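Local coordinates for protein D-xylonate dehydratase (Caulobacter crescentus, PDB 5OYN) that catalyses the dehydration of D-xylonate, and with similar efficiency of D-gluconate, to 2-dehydro-3-deoxy sugar acids, as a homotetramer using a [2Fe-2S] cluster and magnesium, at residues A[104-107]-A[108-112]; A[117-120]-A[121-125]; A[184-188]-A[189-193]; A[481-485]-A[486-490]. All blocks are in the same frame, centred on the assembly; numbering follows the deposited sequence.

Contact 1: residues A[104-107]-A[108-112]; sequences RRPT and AALDR
The amino-terminal cap of helix 109-125 joins Thr107 to Ala109: Thr107 OG1 accepts the backbone Ala109 N at 3.2 Å, almost straight at 172°. With OG1 anti to its own N (chi1 170°), the hydroxyl is carried forward to the N-H of Ala109; it also meets the carbonyl of Ser470. A weaker bond of 3.4 Å runs from Leu110 N to Thr107 O.

Arg104 closes the turn with charge. Bent at chi2, its chain passes Ala108, with CG 3.4 Å from Ala108 CA, and grips Asp111 side-on. Arg104 NE meets Asp111 OD2 at 2.5 Å, while NH2 reaches OD1 at 3.0 Å. Both oxygens lie near the guanidinium plane, yet the carboxylate is turned 44° against it, and OD1 is met from above the carboxylate plane. His97 adds a weak bond to OD1. This loop follows strand 90-95 of the parallel sheet and runs beside the magnesium site, for Ala108 packs against the metal ligand Glu101. Replacing Arg104 by an alanine would probably leave the Asp111 carboxylate without its two-nitrogen grip and deprive Glu121 of the second subunit of a salt-bridge partner.

On the apolar flank, beyond a cis peptide bond, Pro106 CG rests 3.5 Å from Leu110 CD1, the two side chains crossing at about a right angle beside Gln566 of helix 564-572.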
# COMPACT_ATOMS: atom_id res chain seq x y z
N ARG A 104 26.08 -3.90 1.86
CA ARG A 104 26.40 -5.04 1.00
C ARG A 104 27.87 -5.43 1.14
O ARG A 104 28.77 -4.60 1.01
CB ARG A 104 26.07 -4.71 -0.46
CG ARG A 104 26.68 -5.68 -1.43
CD ARG A 104 26.09 -7.06 -1.32
NE ARG A 104 26.22 -7.76 -2.60
CZ ARG A 104 27.06 -8.76 -2.84
NH1 ARG A 104 27.87 -9.21 -1.88
NH2 ARG A 104 27.09 -9.32 -4.04
N ARG A 105 28.11 -6.72 1.41
CA ARG A 105 29.44 -7.23 1.70
C ARG A 105 29.74 -8.46 0.84
O ARG A 105 28.88 -9.33 0.69
CB ARG A 105 29.57 -7.57 3.19
CG ARG A 105 29.59 -6.32 4.06
CD ARG A 105 29.44 -6.65 5.53
NE ARG A 105 30.59 -7.38 6.04
CZ ARG A 105 30.70 -7.81 7.30
NH1 ARG A 105 29.74 -7.58 8.18
NH2 ARG A 105 31.79 -8.47 7.67
N PRO A 106 30.94 -8.57 0.28
CA PRO A 106 32.14 -7.73 0.45
C PRO A 106 32.02 -6.29 -0.05
O PRO A 106 32.62 -5.41 0.56
CB PRO A 106 33.20 -8.49 -0.35
CG PRO A 106 32.43 -9.16 -1.42
CD PRO A 106 31.13 -9.58 -0.78
N THR A 107 31.28 -6.04 -1.13
CA THR A 107 31.06 -4.68 -1.62
C THR A 107 29.89 -4.70 -2.58
O THR A 107 29.61 -5.73 -3.21
CB THR A 107 32.30 -4.09 -2.32
OG1 THR A 107 31.94 -2.86 -2.98
CG2 THR A 107 32.85 -5.05 -3.34
N ALA A 108 29.19 -3.56 -2.68
CA ALA A 108 28.08 -3.45 -3.62
C ALA A 108 28.53 -3.32 -5.07
O ALA A 108 27.69 -3.42 -5.97
CB ALA A 108 27.19 -2.27 -3.24
N ALA A 109 29.83 -3.09 -5.32
CA ALA A 109 30.32 -3.08 -6.70
C ALA A 109 30.06 -4.40 -7.39
O ALA A 109 29.94 -4.44 -8.62
CB ALA A 109 31.81 -2.75 -6.73
N LEU A 110 29.94 -5.48 -6.62
CA LEU A 110 29.67 -6.79 -7.19
C LEU A 110 28.31 -6.83 -7.88
O LEU A 110 28.09 -7.65 -8.77
CB LEU A 110 29.72 -7.84 -6.09
CG LEU A 110 31.12 -8.34 -5.77
CD1 LEU A 110 31.05 -9.33 -4.61
CD2 LEU A 110 31.69 -8.99 -7.00
N ASP A 111 27.39 -5.97 -7.47
CA ASP A 111 25.99 -6.14 -7.82
C ASP A 111 25.58 -5.38 -9.07
O ASP A 111 24.58 -5.75 -9.70
CB ASP A 111 25.11 -5.71 -6.64
CG ASP A 111 25.08 -6.76 -5.55
OD1 ASP A 111 25.21 -7.96 -5.90
OD2 ASP A 111 24.95 -6.41 -4.35
N ARG A 112 26.33 -4.34 -9.45
CA ARG A 112 25.91 -3.54 -10.59
C ARG A 112 25.79 -4.39 -11.84
O ARG A 112 24.81 -4.28 -12.58
CB ARG A 112 26.89 -2.40 -10.81
CG ARG A 112 26.42 -1.42 -11.85
CD ARG A 112 27.58 -0.61 -12.38
NE ARG A 112 28.28 -1.35 -13.43
CZ ARG A 112 29.53 -1.13 -13.80
NH1 ARG A 112 30.24 -0.17 -13.22
NH2 ARG A 112 30.06 -1.86 -14.77

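Contact 2: residues A[117-120]-A[121-125]; sequences LGLV and ETLHG
Leu119 and Leu123, one helical turn apart, meet through their branched ends, with Leu119 CD1 3.9 Å from Leu123 CG. The two side chains cross obliquely. Leu119 has CG anti to its backbone N (chi1 -169°), which lets a side chain that starts out pointing away still lie beside its neighbour. The next layer is the helix backbone itself: Leu123 N bonds to Leu119 O at 2.8 Å and 175°, fixing the spacing of the two leucines, and His124 N to Val120 O at 2.8 Å carries the helical pattern on. Gly118 O accepts Thr122 N, and Thr122 OG1 lies 3.0 Å from the same oxygen.

Farther out, this part of helix 109-125 packs on the parallel sheet, where Phe94 of strand 90-95 touches both leucines and Val131 of strand 130-135 touches Leu123. An alanine in place of Leu123 would probably open a gap between the helix and these strands and take from Leu119 CD1 the branch it rests on. Val120 faces helix 141-151 through Ala147 and Val151. Glu121 is different: its carboxylate is engaged by Arg104 and Thr563 of the second subunit. The leucines thus set hydrocarbon against their own sheet, while Glu121 brings to the subunit interface a buried carboxylate whose charge is probably balanced by that arginine.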
# COMPACT_ATOMS: atom_id res chain seq x y z
N LEU A 117 22.50 -7.72 -15.76
CA LEU A 117 22.10 -8.93 -16.46
C LEU A 117 20.61 -9.15 -16.35
O LEU A 117 19.92 -9.36 -17.36
CB LEU A 117 22.84 -10.14 -15.90
CG LEU A 117 24.35 -10.16 -16.14
CD1 LEU A 117 25.07 -11.16 -15.23
CD2 LEU A 117 24.63 -10.44 -17.61
N GLY A 118 20.09 -9.11 -15.13
CA GLY A 118 18.69 -9.40 -14.90
C GLY A 118 17.77 -8.37 -15.49
O GLY A 118 16.66 -8.70 -15.92
N LEU A 119 18.19 -7.11 -15.55
CA LEU A 119 17.30 -6.12 -16.14
C LEU A 119 17.15 -6.34 -17.65
O LEU A 119 16.03 -6.25 -18.17
CB LEU A 119 17.78 -4.71 -15.83
CG LEU A 119 16.78 -3.59 -16.17
CD1 LEU A 119 15.35 -3.93 -15.78
CD2 LEU A 119 17.19 -2.30 -15.51
N VAL A 120 18.25 -6.66 -18.36
CA VAL A 120 18.13 -6.88 -19.81
C VAL A 120 17.26 -8.10 -20.10
O VAL A 120 16.41 -8.06 -20.99
CB VAL A 120 19.52 -6.99 -20.51
CG1 VAL A 120 20.50 -5.94 -20.02
CG2 VAL A 120 20.13 -8.40 -20.42
N GLU A 121 17.42 -9.19 -19.33
CA GLU A 121 16.55 -10.35 -19.50
C GLU A 121 15.08 -9.94 -19.42
O GLU A 121 14.28 -10.29 -20.29
CB GLU A 121 16.86 -11.42 -18.45
CG GLU A 121 18.08 -12.32 -18.75
CD GLU A 121 18.34 -12.57 -20.24
OE1 GLU A 121 19.10 -11.78 -20.84
OE2 GLU A 121 17.82 -13.57 -20.80
N THR A 122 14.72 -9.17 -18.39
CA THR A 122 13.35 -8.71 -18.20
C THR A 122 12.91 -7.77 -19.33
O THR A 122 11.86 -7.98 -19.95
CB THR A 122 13.21 -8.02 -16.84
OG1 THR A 122 13.63 -8.91 -15.80
CG2 THR A 122 11.78 -7.55 -16.58
N LEU A 123 13.70 -6.72 -19.59
CA LEU A 123 13.30 -5.74 -20.61
C LEU A 123 13.13 -6.38 -21.98
O LEU A 123 12.22 -6.03 -22.74
CB LEU A 123 14.34 -4.62 -20.70
CG LEU A 123 14.45 -3.63 -19.55
CD1 LEU A 123 15.41 -2.52 -19.96
CD2 LEU A 123 13.10 -3.06 -19.21
N HIS A 124 13.99 -7.34 -22.31
CA HIS A 124 13.94 -7.97 -23.61
C HIS A 124 12.98 -9.16 -23.66
O HIS A 124 12.41 -9.43 -24.72
CB HIS A 124 15.34 -8.40 -24.03
CG HIS A 124 15.38 -9.09 -25.35
ND1 HIS A 124 15.18 -8.43 -26.54
CD2 HIS A 124 15.57 -10.39 -25.68
CE1 HIS A 124 15.25 -9.29 -27.54
NE2 HIS A 124 15.49 -10.48 -27.04
N GLY A 125 12.77 -9.85 -22.53
CA GLY A 125 12.00 -11.07 -22.45
C GLY A 125 10.51 -10.95 -22.22
O GLY A 125 9.80 -11.96 -22.31

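Contact 3: residues A[184-188]-A[189-193]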
# COMPACT_ATOMS: atom_id res chain seq x y z
N ARG A 184 38.36 10.08 12.59
CA ARG A 184 39.52 10.85 13.01
C ARG A 184 39.38 11.36 14.44
O ARG A 184 40.35 11.35 15.20
CB ARG A 184 39.74 12.01 12.04
CG ARG A 184 40.02 11.53 10.62
CD ARG A 184 40.40 12.67 9.72
NE ARG A 184 39.80 12.54 8.40
CZ ARG A 184 39.04 13.48 7.84
NH1 ARG A 184 38.79 14.61 8.49
NH2 ARG A 184 38.53 13.29 6.62
N LYS A 185 38.18 11.81 14.81
CA LYS A 185 37.98 12.34 16.15
C LYS A 185 37.94 11.24 17.20
O LYS A 185 38.35 11.45 18.34
CB LYS A 185 36.71 13.18 16.18
CG LYS A 185 36.62 14.14 14.99
CD LYS A 185 35.90 15.42 15.38
CE LYS A 185 34.75 15.71 14.41
NZ LYS A 185 35.06 16.85 13.50
N LEU A 186 37.48 10.04 16.83
CA LEU A 186 37.52 8.92 17.77
C LEU A 186 38.95 8.46 18.01
O LEU A 186 39.28 8.04 19.13
CB LEU A 186 36.68 7.77 17.24
CG LEU A 186 36.59 6.55 18.16
CD1 LEU A 186 35.58 6.80 19.28
CD2 LEU A 186 36.21 5.30 17.37
N ALA A 187 39.80 8.51 16.98
CA ALA A 187 41.21 8.19 17.17
C ALA A 187 41.90 9.25 18.01
O ALA A 187 42.62 8.94 18.96
CB ALA A 187 41.90 8.03 15.82
N ALA A 188 41.67 10.53 17.68
CA ALA A 188 42.20 11.67 18.42
C ALA A 188 41.58 11.82 19.81
O ALA A 188 41.89 12.83 20.48
CB ALA A 188 42.01 12.95 17.61
N GLY A 189 40.74 10.87 20.21
CA GLY A 189 40.15 10.87 21.54
C GLY A 189 39.28 12.06 21.84
O GLY A 189 39.20 12.50 22.99
N GLU A 190 38.61 12.61 20.82
CA GLU A 190 37.72 13.76 21.00
C GLU A 190 36.24 13.40 20.98
O GLU A 190 35.42 14.25 21.35
CB GLU A 190 38.02 14.82 19.94
CG GLU A 190 39.42 15.44 20.06
CD GLU A 190 39.82 16.22 18.82
OE1 GLU A 190 39.04 16.24 17.84
OE2 GLU A 190 40.93 16.81 18.83
N ILE A 191 35.86 12.19 20.55
CA ILE A 191 34.49 11.69 20.66
C ILE A 191 34.54 10.25 21.14
O ILE A 191 35.55 9.55 20.99
CB ILE A 191 33.68 11.76 19.34
CG1 ILE A 191 33.95 10.53 18.47
CG2 ILE A 191 33.90 13.09 18.61
CD1 ILE A 191 32.94 10.29 17.36
N THR A 192 33.42 9.80 21.73
CA THR A 192 33.32 8.44 22.24
C THR A 192 32.61 7.55 21.22
O THR A 192 32.28 7.97 20.11
CB THR A 192 32.60 8.40 23.58
OG1 THR A 192 32.80 7.11 24.17
CG2 THR A 192 31.09 8.64 23.39
N GLU A 193 32.37 6.29 21.60
CA GLU A 193 31.81 5.33 20.67
C GLU A 193 30.30 5.47 20.50
O GLU A 193 29.75 4.97 19.51
CB GLU A 193 32.16 3.91 21.12
CG GLU A 193 33.62 3.76 21.55
CD GLU A 193 34.17 2.36 21.34
OE1 GLU A 193 35.41 2.22 21.24
OE2 GLU A 193 33.38 1.40 21.29
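The flat carboxylate of Glu190 has the methyl of Ala188 near it, Ala188 CB standing 4.1 Å from Glu190 CD. Lys185 approaches one oxygen, with its CD 4.1 Å from Glu190 OE1. The ammonium group itself does not close on the acid, since Lys185 NZ remains 5.9 Å from Glu190 OE1, too far for a salt bridge, though the opposite charges may attract weakly.

What binds the segments is the backbone. Helix 177-187 ends in a Schellman motif: Glu190 N returns to Lys185 O at 2.8 Å and 162°, and Gly189 N makes a weak bond to Leu186 O. Lys185 O also receives Ile191 N weakly, so one carbonyl of the last turn gathers two donors. Gly189 adopts positive phi (62°), a conformation that glycine readily takes.

Beyond the glycine the chain turns across the end of the helix, and Ile191, one residue past Glu190, packs on Lys185 and Leu186. Its CG2 touches Lys185 CB at 3.7 Å and its CG1 lies 4.1 Å from Leu186 CB. Phe196 of helix 193-202 meets both Leu186 and Ile191. At this surface turn, hydrogen bonding to the last-turn carbonyls of Lys185 and Leu186 and a small apolar patch do the holding; the charged ends of Lys185 and Glu190 stay apart, while their carbon chains take part in the packing.

Contact 4: residues A[481-485]-A[486-490]; sequences HLLKK and GIMSL
Leu482 and Ile487 form the tight half of this contact, both buried, with Leu482 CD2 meeting Ile487 CD1 at 3.5 Å where the two side chains come together at a slant. Leu490 adds a looser touch there, its CD1 4.3 Å from Leu482 CD1. Such an apolar pair straddling the glycine is the usual companion of a Schellman motif, and here the motif ends helix 480-484. Ile487 N returns to Leu482 O at 3.1 Å, and Gly486 N to Leu483 O at 2.9 Å, the latter donor standing well above the carbonyl plane. Gly486 has phi 89°, and a beta carbon at this position would be pressed against the carbonyl oxygen of Lys485.

The solvent side is built differently. Lys484, Lys485 and Gly486 are exposed, and the lysine chains lead outward. Met488 is exposed too, but its chain bends at chi2 (-41°) and again at chi3, folding the thioether back so that CE reaches Leu483 CD2 at 3.8 Å, crossing at about a right angle.

Around the turn, helix 411-417 closes on the buried side through Arg416 against Ile487 and Tyr417 against Leu490. Helix 177-187 lies against Leu483 and Met488, and strand 492-494, outermost in the mixed sheet of this chain, follows shortly after.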
# COMPACT_ATOMS: atom_id res chain seq x y z
N HIS A 481 49.08 8.74 16.36
CA HIS A 481 50.07 9.69 16.87
C HIS A 481 50.17 10.92 15.98
O HIS A 481 50.35 12.04 16.49
CB HIS A 481 51.43 9.00 17.06
CG HIS A 481 52.22 8.82 15.80
ND1 HIS A 481 52.39 7.59 15.20
CD2 HIS A 481 52.93 9.70 15.05
CE1 HIS A 481 53.14 7.72 14.12
NE2 HIS A 481 53.48 9.00 14.01
N LEU A 482 50.01 10.75 14.67
CA LEU A 482 50.00 11.89 13.75
C LEU A 482 48.70 12.68 13.85
O LEU A 482 48.72 13.92 13.81
CB LEU A 482 50.24 11.42 12.32
CG LEU A 482 51.70 11.15 11.96
CD1 LEU A 482 51.84 9.90 11.11
CD2 LEU A 482 52.30 12.35 11.27
N LEU A 483 47.56 11.98 13.95
CA LEU A 483 46.29 12.67 14.13
C LEU A 483 46.34 13.58 15.35
O LEU A 483 45.90 14.73 15.29
CB LEU A 483 45.14 11.66 14.26
CG LEU A 483 44.59 11.13 12.93
CD1 LEU A 483 43.74 9.88 13.11
CD2 LEU A 483 43.84 12.22 12.18
N LYS A 484 46.89 13.07 16.46
CA LYS A 484 46.97 13.87 17.68
C LYS A 484 47.89 15.08 17.52
O LYS A 484 47.72 16.06 18.25
CB LYS A 484 47.43 12.99 18.85
CG LYS A 484 46.33 12.03 19.32
CD LYS A 484 46.80 11.04 20.39
CE LYS A 484 45.64 10.18 20.89
NZ LYS A 484 46.06 8.98 21.69
N LYS A 485 48.81 15.05 16.56
CA LYS A 485 49.64 16.21 16.24
C LYS A 485 48.96 17.18 15.28
O LYS A 485 49.57 18.19 14.91
CB LYS A 485 50.98 15.78 15.65
CG LYS A 485 51.78 14.80 16.49
CD LYS A 485 52.91 14.20 15.65
CE LYS A 485 53.92 13.39 16.48
NZ LYS A 485 54.82 12.56 15.63
N GLY A 486 47.72 16.91 14.86
CA GLY A 486 47.00 17.78 13.96
C GLY A 486 47.21 17.52 12.48
O GLY A 486 46.79 18.33 11.65
N ILE A 487 47.86 16.41 12.12
CA ILE A 487 48.10 16.07 10.72
C ILE A 487 46.92 15.23 10.26
O ILE A 487 46.83 14.04 10.56
CB ILE A 487 49.43 15.35 10.54
CG1 ILE A 487 50.57 16.35 10.78
CG2 ILE A 487 49.52 14.71 9.14
CD1 ILE A 487 51.93 15.79 10.55
N MET A 488 46.01 15.86 9.52
CA MET A 488 44.70 15.25 9.32
C MET A 488 44.68 14.26 8.17
O MET A 488 43.86 13.33 8.18
CB MET A 488 43.64 16.34 9.10
CG MET A 488 43.40 17.21 10.34
SD MET A 488 43.37 16.23 11.86
CE MET A 488 41.82 15.35 11.65
N SER A 489 45.55 14.42 7.19
CA SER A 489 45.59 13.49 6.07
C SER A 489 47.02 13.32 5.58
O SER A 489 47.81 14.27 5.60
CB SER A 489 44.69 13.96 4.93
OG SER A 489 44.85 15.34 4.68
N LEU A 490 47.35 12.10 5.17
CA LEU A 490 48.53 11.81 4.38
C LEU A 490 48.11 11.40 2.97
O LEU A 490 46.95 11.06 2.73
CB LEU A 490 49.37 10.71 5.02
CG LEU A 490 49.74 10.97 6.48
CD1 LEU A 490 50.13 9.67 7.17
CD2 LEU A 490 50.84 12.04 6.62

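Contacts 1 and 2 are buried and share helix 109-125, the first at its beginning and the second in its last turns, with centres about 20 Å apart; both reach the second subunit. Their chemistry combines charge with hydrocarbon, suited to a helix held between its own sheet and a partner chain. Contacts 3 and 4 lie at or near the surface, each about 30 Å from the centre of the chain, and both end a helix with a glycine-based Schellman motif. Contact 4 has the more deeply buried apolar pair. These two ends touch, Ala187 CB packing on Leu483 CD1 at 3.8 Å, and so join the N- and C-terminal family regions.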